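Nicotinate-nucleotide--dimethylbenzimidazole phosphoribosyltransferase (Thermus thermophilus HB8, PDB 1WX1) probably catalyses the transfer of phosphoribose from nicotinate mononucleotide to 5,6-dimethylbenzimidazole, giving alpha-ribazole 5'-phosphate for cobalamin biosynthesis. Local coordinates at residues G275-S278 with G282-H285; L247-D250 with V254-G257. All blocks are in the same frame, centred on the assembly; numbering follows the deposited sequence.

Contact 1: residues G275-S278 with G282-H285; sequences GHLS and GHRH
The loop residues 275-278 come closest to the helical turn 282-285 where Ser278 faces His283, their CA atoms 6.1 Å apart. Here the backbone N of Ser278 donates a hydrogen bond to ND1 of His283, 2.8 Å long. The bond is nearly straight, at 169°, and it reaches the ring at its edge, 12° out of the plane. His283 has CG anti to its backbone N (chi1 -159°), which swings the imidazole off the helix and sets ND1 against the loop. Because ND1 accepts here, the ring is likely to carry its proton on NE2, which bonds to Thr255 OG1. Gripped at both nitrogens, the ring has its rotation fixed. Its CE1 also comes within 3.2 Å of His276 O, obliquely. CB of Ser278 packs against ND1 at 3.3 Å, while OG of the same residue bonds to the backbone N of Glu280.

Leu277 and Arg284 make the more exposed part of the contact. CD1 of Leu277 lies near His283 ND1 and the backbone N of Arg284. CD2 sits over one face of the Arg284 guanidinium, 3.4 Å from NH2. The arginine chain bends at chi2 and chi3, and this folds the flat group back over the leucine methyl. The two side chains cross at about a right angle. A water accepts a weak bond from Arg284 N and donates to Ser278 O, a second, looser tie.

The loop leaves the C-terminal end of strand 272-274, the outermost strand on this side of the parallel sheet. His276 in it has its side chain about 9 Å from that of Glu304, the predicted proton acceptor. The arrangement is that of a strand-to-helix connection folding back on the first turn of helix 281-290.

Contact 2: residues L247-D250 with V254-G257; sequences LVLD and VTAG
A chi1 of -174° extends the Asp250 carboxylate away from its own N, and chi1 166° does the same for CG1 of Val254. With these torsions CB of Asp250 meets CB of Val254 at 3.8 Å, and the two side chains cross at about a right angle. The valine methyls straddle the start of the aspartate. CG1 lies 3.6 Å from the backbone N of Asp250, and CG2 rests against CB of Asp250. That N is buried here and has no polar partner in the model. The contact spans the strand-to-helix connection of a beta-alpha-beta unit: strand 247-249, helix 252-264, strand 272-274. With an alanine at Val254 both methyls would go, which is likely to open a gap over Asp250 CB and beside its backbone N. The carboxylate is fixed mainly from elsewhere: OD2 bonds to Gly305 N and OD1 to Ala308 N. A water links OD2, 3.2 Å away, to the backbone N of Val254. OG1 of Thr255 lies 3.5 Å from Asp250 O, and near CB of Leu249. This OG1 hydrogen-bonds to Gly251 O.

In the fold
Contacts 1 and 2 are successive strand-to-helix connections at neighbouring strands of the same parallel sheet, their centres 10 Å apart. Contact 2 is wholly buried near the middle of the chain. Contact 1 lies further out and is only partly buried, with Arg284 exposed. Direct chemistry differs accordingly: van der Waals packing carries contact 2, whereas contact 1 has a backbone-to-histidine bond and a leucine against a guanidinium. Each also has a bridging water, weakly held by the helix in contact 1. The two are joined directly. Gly275 N probably bonds to Leu249 O, 3.1 Å apart, linking the strand ends, and His276 NE2 packs at 3.4 Å from Asp250 OD1 on the side of the predicted active site.

Contact 1: residues G275-S278 with G282-H285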
loop_
_atom_site.group_PDB
_atom_site.type_symbol
_atom_site.label_atom_id
_atom_site.label_comp_id
_atom_site.label_asym_id
_atom_site.label_seq_id
_atom_site.Cartn_x
_atom_site.Cartn_y
_atom_site.Cartn_z
ATOM N N GLY A 275 7.475 1.789 6.572
ATOM C CA GLY A 275 6.829 1.033 5.514
ATOM C C GLY A 275 5.517 0.392 5.927
ATOM O O GLY A 275 4.511 0.513 5.228
ATOM N N HIS A 276 5.514 -0.298 7.061
ATOM C CA HIS A 276 4.296 -0.947 7.530
ATOM C C HIS A 276 4.310 -1.157 9.032
ATOM O O HIS A 276 5.257 -0.781 9.723
ATOM C CB HIS A 276 4.116 -2.309 6.850
ATOM C CG HIS A 276 5.061 -3.360 7.345
ATOM N ND1 HIS A 276 4.660 -4.645 7.626
ATOM C CD2 HIS A 276 6.392 -3.313 7.605
ATOM C CE1 HIS A 276 5.701 -5.350 8.042
ATOM N NE2 HIS A 276 6.762 -4.564 8.036
ATOM N N LEU A 277 3.236 -1.758 9.528
ATOM C CA LEU A 277 3.117 -2.071 10.945
ATOM C C LEU A 277 3.087 -3.589 11.038
ATOM O O LEU A 277 2.151 -4.233 10.558
ATOM C CB LEU A 277 1.827 -1.490 11.536
ATOM C CG LEU A 277 1.617 -1.814 13.025
ATOM C CD1 LEU A 277 2.765 -1.244 13.850
ATOM C CD2 LEU A 277 0.284 -1.249 13.495
ATOM N N SER A 278 4.132 -4.155 11.632
ATOM C CA SER A 278 4.247 -5.594 11.798
ATOM C C SER A 278 3.269 -6.078 12.856
ATOM O O SER A 278 2.773 -5.286 13.651
ATOM C CB SER A 278 5.672 -5.960 12.230
ATOM O OG SER A 278 5.767 -7.334 12.558
ATOM N N GLY A 282 5.905 -5.301 19.786
ATOM C CA GLY A 282 6.865 -4.234 20.003
ATOM C C GLY A 282 7.068 -3.237 18.875
ATOM O O GLY A 282 7.611 -2.156 19.099
ATOM N N HIS A 283 6.634 -3.578 17.666
ATOM C CA HIS A 283 6.806 -2.683 16.524
ATOM C C HIS A 283 6.099 -1.338 16.736
ATOM O O HIS A 283 6.646 -0.273 16.484
ATOM C CB HIS A 283 6.241 -3.378 15.284
ATOM C CG HIS A 283 6.832 -2.756 14.046
ATOM N ND1 HIS A 283 6.208 -2.755 12.843
ATOM C CD2 HIS A 283 8.061 -2.103 13.909
ATOM C CE1 HIS A 283 7.042 -2.115 12.001
ATOM N NE2 HIS A 283 8.160 -1.713 12.613
ATOM N N ARG A 284 4.858 -1.370 17.213
ATOM C CA ARG A 284 4.127 -0.126 17.436
ATOM C C ARG A 284 4.870 0.793 18.407
ATOM O O ARG A 284 4.906 2.009 18.210
ATOM C CB ARG A 284 2.715 -0.406 17.965
ATOM C CG ARG A 284 1.952 0.864 18.351
ATOM C CD ARG A 284 1.786 1.829 17.171
ATOM N NE ARG A 284 0.601 1.528 16.369
ATOM C CZ ARG A 284 0.277 2.154 15.238
ATOM N NH1 ARG A 284 1.051 3.120 14.763
ATOM N NH2 ARG A 284 -0.831 1.820 14.588
ATOM N N HIS A 285 5.467 0.217 19.448
ATOM C CA HIS A 285 6.206 1.008 20.425
ATOM C C HIS A 285 7.391 1.705 19.780
ATOM O O HIS A 285 7.685 2.862 20.085
ATOM C CB HIS A 285 6.704 0.123 21.569
ATOM C CG HIS A 285 5.605 -0.449 22.406
ATOM N ND1 HIS A 285 4.750 0.339 23.148
ATOM C CD2 HIS A 285 5.216 -1.729 22.616
ATOM C CE1 HIS A 285 3.882 -0.431 23.780
ATOM N NE2 HIS A 285 4.143 -1.691 23.472
HETATM O O HOH W 1 2.921 -3.854 16.114
#

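Contact 2: residues L247-D250 with V254-G257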
loop_
_atom_site.group_PDB
_atom_site.type_symbol
_atom_site.label_atom_id
_atom_site.label_comp_id
_atom_site.label_asym_id
_atom_site.label_seq_id
_atom_site.Cartn_x
_atom_site.Cartn_y
_atom_site.Cartn_z
ATOM N N LEU A 247 14.717 6.839 3.612
ATOM C CA LEU A 247 14.978 5.518 4.180
ATOM C C LEU A 247 13.662 4.874 4.596
ATOM O O LEU A 247 12.838 5.512 5.246
ATOM C CB LEU A 247 15.900 5.657 5.394
ATOM C CG LEU A 247 17.142 6.518 5.136
ATOM C CD1 LEU A 247 17.907 6.717 6.436
ATOM C CD2 LEU A 247 18.021 5.860 4.081
ATOM N N VAL A 248 13.475 3.606 4.238
ATOM C CA VAL A 248 12.235 2.910 4.561
ATOM C C VAL A 248 12.423 1.802 5.595
ATOM O O VAL A 248 13.291 0.934 5.456
ATOM C CB VAL A 248 11.607 2.295 3.290
ATOM C CG1 VAL A 248 10.201 1.795 3.594
ATOM C CG2 VAL A 248 11.588 3.328 2.168
ATOM N N LEU A 249 11.597 1.843 6.633
ATOM C CA LEU A 249 11.645 0.857 7.709
ATOM C C LEU A 249 10.816 -0.368 7.376
ATOM O O LEU A 249 9.778 -0.266 6.716
ATOM C CB LEU A 249 11.090 1.450 9.011
ATOM C CG LEU A 249 11.827 2.622 9.652
ATOM C CD1 LEU A 249 11.042 3.095 10.875
ATOM C CD2 LEU A 249 13.237 2.191 10.044
ATOM N N ASP A 250 11.285 -1.525 7.833
ATOM C CA ASP A 250 10.556 -2.764 7.644
ATOM C C ASP A 250 9.916 -3.118 8.990
ATOM O O ASP A 250 9.264 -2.272 9.611
ATOM C CB ASP A 250 11.483 -3.895 7.176
ATOM C CG ASP A 250 10.716 -5.164 6.835
ATOM O OD1 ASP A 250 9.638 -5.040 6.221
ATOM O OD2 ASP A 250 11.185 -6.278 7.169
ATOM N N VAL A 254 14.306 -4.936 12.003
ATOM C CA VAL A 254 14.876 -3.862 11.189
ATOM C C VAL A 254 14.725 -2.514 11.889
ATOM O O VAL A 254 15.644 -1.699 11.903
ATOM C CB VAL A 254 14.208 -3.797 9.789
ATOM C CG1 VAL A 254 14.551 -2.472 9.096
ATOM C CG2 VAL A 254 14.700 -4.973 8.937
ATOM N N THR A 255 13.559 -2.283 12.477
ATOM C CA THR A 255 13.308 -1.030 13.164
ATOM C C THR A 255 14.160 -0.923 14.422
ATOM O O THR A 255 14.503 0.173 14.844
ATOM C CB THR A 255 11.805 -0.884 13.483
ATOM O OG1 THR A 255 11.073 -0.965 12.255
ATOM C CG2 THR A 255 11.509 0.472 14.130
ATOM N N ALA A 256 14.517 -2.058 15.020
ATOM C CA ALA A 256 15.382 -2.028 16.199
ATOM C C ALA A 256 16.743 -1.508 15.722
ATOM O O ALA A 256 17.412 -0.744 16.419
ATOM C CB ALA A 256 15.526 -3.430 16.798
ATOM N N GLY A 257 17.149 -1.934 14.528
ATOM C CA GLY A 257 18.413 -1.476 13.975
ATOM C C GLY A 257 18.353 0.023 13.713
ATOM O O GLY A 257 19.317 0.750 13.947
HETATM O O HOH W 2 12.035 -6.521 10.280
#